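Local coordinates for protein mannan endo-1,4-beta-mannosidase (Cryptopygus antarcticus, PDB 4OOZ) that hydrolyses internal beta-1,4-mannosidic linkages in mannans, galactomannans and glucomannans, releasing mainly short manno-oligosaccharides, at residues Glu312-Cys317 and Cys349-Ser354; Trp341-Gly346 and Ser354-Gly359. All coordinates share one frame; numbering follows the deposited sequence.

Overall arrangement
Both interactions lie at the C-terminal ends of the last strands of the GH5 (beta/alpha)8 barrel, their centres about 6 Å apart and each about 17 Å from the centre of the chain. Along the sequence the segments alternate: 312-317 begins on the end of strand 308-313 and runs into the loop after it. The loop 341-346 leaves the adjacent parallel strand 337-340, and then come 349-354 and 354-359, which meet at Ser-354 in helix 353-360. Interaction 1 ties the two post-strand loops together, and interaction 2 ties the later loop to the helix that ends it. Phe-313 and Trp-341 pair through their backbones between the two. Both touch the same bound mannose, through Glu-312 and Trp-341, and so contribute to the substrate cleft.

Interaction 1 (Glu312-Cys317 and Cys349-Ser354); sequences EFASVC and CSDTYS. With BMA (beta-D-mannopyranose), chain G.
A disulfide and a pair of hydrogen bonds from Ser-315 to the Asp-351 carboxylate fasten the loop after strand 308-313 of this GH5 barrel to the loop before helix 353-360. Cys-317 SG and Cys-349 SG are covalently joined at 2.0 Å, with a CB-SG-SG-CB torsion of -84°, near the right angle usual for a disulfide. Farther along, Asp-351 OD2 offers its syn lone pair to Ser-315 N at 2.8 Å (N-H...O 157°), while Ser-315 OG donates to Asp-351 OD1, also at 2.8 Å, from above the carboxylate plane. The serine hydroxyl lies between its own N and carbonyl carbon (chi1 72°), and the two carboxylate oxygens give one acceptor to each donor. Between these ties small side chains pack against the opposite backbone: Ala-314, its CB pointing toward 349-354, lets the chains approach to 5.7 Å between Ala-314 CA and Asp-351 CA, and Val-316 CG1 lies 3.8 Å from Cys-349 CA. Glu-312, probably the nucleophile by similarity, receives a weak hydrogen bond at OE2 from mannose O1 at 2.8 Å; Arg-81 and Tyr-282 also bind its carboxylate. Glu-181 and Asp-348 O hydrogen-bond the sugar too, and residues 346-350 are inferred to stabilise the transition state. Phe-313 packs on helix 323-332 and strand 337-340, and Asp-351 touches Gln-356 of helix 353-360.

Interaction 2 (Trp341-Gly346 and Ser354-Gly359); sequences WQFNSG and SNQMYG. With BMA (beta-D-mannopyranose), chain G.
Trp-341 and Gln-356 meet where the loop leaving barrel strand 337-340 folds back against helix 353-360, a link between the sugar-binding platform and the helix behind it. The polar part of the contact rests on the Gln-356 amide. From the helix, its CB pointing to the loop, this residue has the length to reach the main chain, and NE2 donates weakly to Trp-341 O (2.7 Å, with a bent N-H...O angle of 120°) and to Gln-342 O (3.2 Å). Two adjacent carbonyls thereby share one buried amide nitrogen, and the amide plane lies only 11° from that of the Phe-343 ring.

Apolar packing is added by Phe-343, whose edge meets the helix at Met-357: CE1 lies 4.1 Å from Met-357 CG, near the ring plane, and the two side chains cross at about a right angle. The same ring packs edge-to-face with Trp-68 of helix 58-74, a place suited to a flat, bulky side chain.

Carbohydrate contact belongs to Trp-341, a substrate-binding residue. Its CB points away from the helix and, with chi1 174°, the indole presents a face to the sugar: mannose O5 lies over it, offset toward the rim, 3.1 Å from Trp-341 CZ2, while Gln-342 CB covers the opposite face. Within the loop a type I turn spans Gln-342 to Ser-345, and Asn-344 closes an Asx turn: its OD1 accepts from Gly-346 N at 2.8 Å, in the carbonyl plane.

Interaction 1 (Glu312-Cys317 and Cys349-Ser354)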
# COMPACT_ATOMS: atom_id res chain seq x y z
N GLU A 312 -3.64 1.80 7.00
CA GLU A 312 -3.22 1.49 8.37
C GLU A 312 -3.60 2.53 9.42
O GLU A 312 -3.03 3.62 9.48
CB GLU A 312 -1.71 1.26 8.42
CG GLU A 312 -1.24 0.12 7.55
CD GLU A 312 0.14 -0.36 7.92
OE1 GLU A 312 0.57 -0.10 9.06
OE2 GLU A 312 0.78 -1.02 7.08
N PHE A 313 -4.57 2.16 10.24
CA PHE A 313 -4.84 2.84 11.50
C PHE A 313 -5.55 1.83 12.39
O PHE A 313 -6.15 0.88 11.89
CB PHE A 313 -5.68 4.11 11.31
CG PHE A 313 -7.11 3.85 10.92
CD1 PHE A 313 -8.10 3.75 11.88
CD2 PHE A 313 -7.47 3.71 9.59
CE1 PHE A 313 -9.41 3.52 11.53
CE2 PHE A 313 -8.78 3.48 9.23
CZ PHE A 313 -9.75 3.39 10.20
N ALA A 314 -5.49 2.02 13.70
CA ALA A 314 -6.16 1.10 14.60
C ALA A 314 -6.82 1.84 15.75
O ALA A 314 -6.20 2.68 16.39
CB ALA A 314 -5.17 0.07 15.14
N SER A 315 -8.08 1.51 16.01
CA SER A 315 -8.84 2.15 17.08
C SER A 315 -8.37 1.68 18.45
O SER A 315 -9.01 1.94 19.46
CB SER A 315 -10.34 1.88 16.92
OG SER A 315 -10.65 0.53 17.22
N VAL A 316 -7.24 0.97 18.46
CA VAL A 316 -6.59 0.55 19.69
C VAL A 316 -5.38 1.45 19.94
O VAL A 316 -5.03 1.73 21.09
CB VAL A 316 -6.17 -0.94 19.62
CG1 VAL A 316 -4.71 -1.14 19.99
CG2 VAL A 316 -7.08 -1.78 20.49
N CYS A 317 -4.76 1.90 18.86
CA CYS A 317 -3.64 2.83 18.94
C CYS A 317 -4.02 4.20 18.39
O CYS A 317 -3.30 4.77 17.57
CB CYS A 317 -2.42 2.27 18.21
SG CYS A 317 -1.70 0.81 18.99
N CYS A 349 -0.93 -3.01 18.32
CA CYS A 349 -1.75 -1.98 17.68
C CYS A 349 -2.57 -2.56 16.54
O CYS A 349 -2.47 -2.10 15.40
CB CYS A 349 -0.88 -0.82 17.17
SG CYS A 349 0.09 0.02 18.45
N SER A 350 -3.35 -3.59 16.85
CA SER A 350 -4.25 -4.20 15.88
C SER A 350 -5.65 -4.37 16.44
O SER A 350 -5.82 -4.88 17.55
CB SER A 350 -3.71 -5.56 15.43
OG SER A 350 -4.62 -6.21 14.56
N ASP A 351 -6.65 -3.95 15.68
CA ASP A 351 -8.05 -4.13 16.06
C ASP A 351 -8.48 -5.58 15.86
O ASP A 351 -7.80 -6.34 15.18
CB ASP A 351 -8.96 -3.20 15.26
CG ASP A 351 -8.81 -1.75 15.66
OD1 ASP A 351 -8.70 -1.47 16.88
OD2 ASP A 351 -8.79 -0.88 14.77
N THR A 352 -9.61 -5.95 16.44
CA THR A 352 -10.17 -7.27 16.21
C THR A 352 -11.03 -7.20 14.95
O THR A 352 -11.51 -6.13 14.58
CB THR A 352 -11.00 -7.75 17.41
OG1 THR A 352 -12.35 -7.26 17.30
CG2 THR A 352 -10.38 -7.28 18.71
N TYR A 353 -11.20 -8.34 14.29
CA TYR A 353 -11.92 -8.37 13.02
C TYR A 353 -13.35 -7.86 13.19
O TYR A 353 -13.89 -7.22 12.29
CB TYR A 353 -11.92 -9.78 12.41
CG TYR A 353 -12.91 -10.75 13.01
CD1 TYR A 353 -12.59 -11.49 14.14
CD2 TYR A 353 -14.16 -10.96 12.42
CE1 TYR A 353 -13.49 -12.39 14.68
CE2 TYR A 353 -15.06 -11.85 12.96
CZ TYR A 353 -14.73 -12.56 14.09
OH TYR A 353 -15.63 -13.46 14.62
N SER A 354 -13.94 -8.13 14.35
CA SER A 354 -15.30 -7.69 14.65
C SER A 354 -15.44 -6.17 14.67
O SER A 354 -16.30 -5.60 13.99
CB SER A 354 -15.76 -8.25 15.99
OG SER A 354 -15.64 -9.65 16.03
C1 BMA G . 3.22 -2.80 9.79
C2 BMA G . 4.06 -1.58 10.01
C3 BMA G . 4.74 -1.69 11.35
C4 BMA G . 3.72 -1.93 12.47
C5 BMA G . 2.73 -3.06 12.12
C6 BMA G . 1.55 -3.07 13.06
O1 BMA G . 2.57 -2.60 8.57
O2 BMA G . 3.20 -0.45 10.11
O3 BMA G . 5.50 -0.52 11.65
O4 BMA G . 4.40 -2.27 13.67
O5 BMA G . 2.23 -2.89 10.78
O6 BMA G . 1.86 -2.28 14.20

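Interaction 2 (Trp341-Gly346 and Ser354-Gly359)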
# COMPACT_ATOMS: atom_id res chain seq x y z
N TRP A 341 -6.04 -1.34 10.77
CA TRP A 341 -4.88 -2.20 10.75
C TRP A 341 -5.18 -3.63 11.18
O TRP A 341 -5.79 -3.89 12.21
CB TRP A 341 -3.74 -1.66 11.60
CG TRP A 341 -2.65 -2.67 11.65
CD1 TRP A 341 -2.22 -3.36 12.75
CD2 TRP A 341 -1.89 -3.18 10.54
NE1 TRP A 341 -1.23 -4.24 12.40
CE2 TRP A 341 -1.00 -4.15 11.05
CE3 TRP A 341 -1.86 -2.90 9.17
CZ2 TRP A 341 -0.09 -4.83 10.24
CZ3 TRP A 341 -0.96 -3.58 8.37
CH2 TRP A 341 -0.09 -4.53 8.91
N GLN A 342 -4.68 -4.53 10.33
CA GLN A 342 -4.87 -5.97 10.31
C GLN A 342 -6.13 -6.61 10.86
O GLN A 342 -6.45 -6.58 12.05
CB GLN A 342 -3.67 -6.64 10.95
CG GLN A 342 -2.96 -7.42 9.88
CD GLN A 342 -1.68 -8.06 10.28
OE1 GLN A 342 -0.99 -7.61 11.19
NE2 GLN A 342 -1.34 -9.12 9.58
N PHE A 343 -6.77 -7.29 9.91
CA PHE A 343 -8.02 -8.02 10.04
C PHE A 343 -7.86 -9.37 10.73
O PHE A 343 -8.84 -9.96 11.18
CB PHE A 343 -8.61 -8.22 8.64
CG PHE A 343 -10.08 -8.54 8.62
CD1 PHE A 343 -11.02 -7.56 8.90
CD2 PHE A 343 -10.52 -9.80 8.28
CE1 PHE A 343 -12.37 -7.84 8.87
CE2 PHE A 343 -11.88 -10.10 8.24
CZ PHE A 343 -12.80 -9.11 8.53
N ASN A 344 -6.63 -9.87 10.81
CA ASN A 344 -6.41 -11.17 11.45
C ASN A 344 -6.29 -11.06 12.96
O ASN A 344 -6.11 -12.06 13.65
CB ASN A 344 -5.17 -11.87 10.87
CG ASN A 344 -3.86 -11.14 11.17
OD1 ASN A 344 -3.70 -10.50 12.20
ND2 ASN A 344 -2.91 -11.28 10.25
N SER A 345 -6.34 -9.82 13.45
CA SER A 345 -6.39 -9.51 14.88
C SER A 345 -5.08 -9.79 15.61
O SER A 345 -5.08 -9.99 16.82
CB SER A 345 -7.52 -10.29 15.56
OG SER A 345 -8.68 -10.33 14.74
N GLY A 346 -3.97 -9.78 14.89
CA GLY A 346 -2.69 -10.13 15.49
C GLY A 346 -1.63 -9.05 15.44
O GLY A 346 -1.60 -8.23 14.52
N SER A 354 -13.94 -8.13 14.35
CA SER A 354 -15.30 -7.69 14.65
C SER A 354 -15.44 -6.17 14.67
O SER A 354 -16.30 -5.60 13.99
CB SER A 354 -15.76 -8.25 15.99
OG SER A 354 -15.64 -9.65 16.03
N ASN A 355 -14.59 -5.53 15.47
CA ASN A 355 -14.62 -4.08 15.64
C ASN A 355 -14.30 -3.35 14.33
O ASN A 355 -14.97 -2.39 13.99
CB ASN A 355 -13.65 -3.63 16.72
CG ASN A 355 -14.00 -2.26 17.27
OD1 ASN A 355 -15.15 -2.00 17.62
ND2 ASN A 355 -13.02 -1.37 17.31
N GLN A 356 -13.27 -3.82 13.61
CA GLN A 356 -13.07 -3.51 12.17
C GLN A 356 -14.35 -3.58 11.33
O GLN A 356 -14.62 -2.72 10.51
CB GLN A 356 -12.02 -4.47 11.59
CG GLN A 356 -10.78 -3.79 11.19
CD GLN A 356 -9.57 -4.69 11.27
OE1 GLN A 356 -9.67 -5.89 11.02
NE2 GLN A 356 -8.38 -4.09 11.47
N MET A 357 -15.10 -4.66 11.46
CA MET A 357 -16.34 -4.79 10.69
C MET A 357 -17.29 -3.67 11.09
O MET A 357 -17.90 -3.03 10.23
CB MET A 357 -16.99 -6.16 10.91
CG MET A 357 -16.26 -7.30 10.20
SD MET A 357 -17.15 -8.87 10.22
CE MET A 357 -17.31 -9.15 11.98
N TYR A 358 -17.37 -3.43 12.39
CA TYR A 358 -18.24 -2.40 12.95
C TYR A 358 -17.92 -1.02 12.37
O TYR A 358 -18.81 -0.30 11.93
CB TYR A 358 -18.12 -2.34 14.48
CG TYR A 358 -19.02 -1.32 15.13
CD1 TYR A 358 -20.40 -1.36 14.94
CD2 TYR A 358 -18.50 -0.32 15.95
CE1 TYR A 358 -21.23 -0.44 15.53
CE2 TYR A 358 -19.33 0.61 16.55
CZ TYR A 358 -20.69 0.55 16.34
OH TYR A 358 -21.52 1.47 16.93
N GLY A 359 -16.64 -0.68 12.38
CA GLY A 359 -16.18 0.58 11.83
C GLY A 359 -16.48 0.67 10.35
O GLY A 359 -16.88 1.72 9.86
C1 BMA G . 3.22 -2.80 9.79
C2 BMA G . 4.06 -1.58 10.01
C3 BMA G . 4.74 -1.69 11.35
C4 BMA G . 3.72 -1.93 12.47
C5 BMA G . 2.73 -3.06 12.12
C6 BMA G . 1.55 -3.07 13.06
O1 BMA G . 2.57 -2.60 8.57
O2 BMA G . 3.20 -0.45 10.11
O3 BMA G . 5.50 -0.52 11.65
O4 BMA G . 4.40 -2.27 13.67
O5 BMA G . 2.23 -2.89 10.78
O6 BMA G . 1.86 -2.28 14.20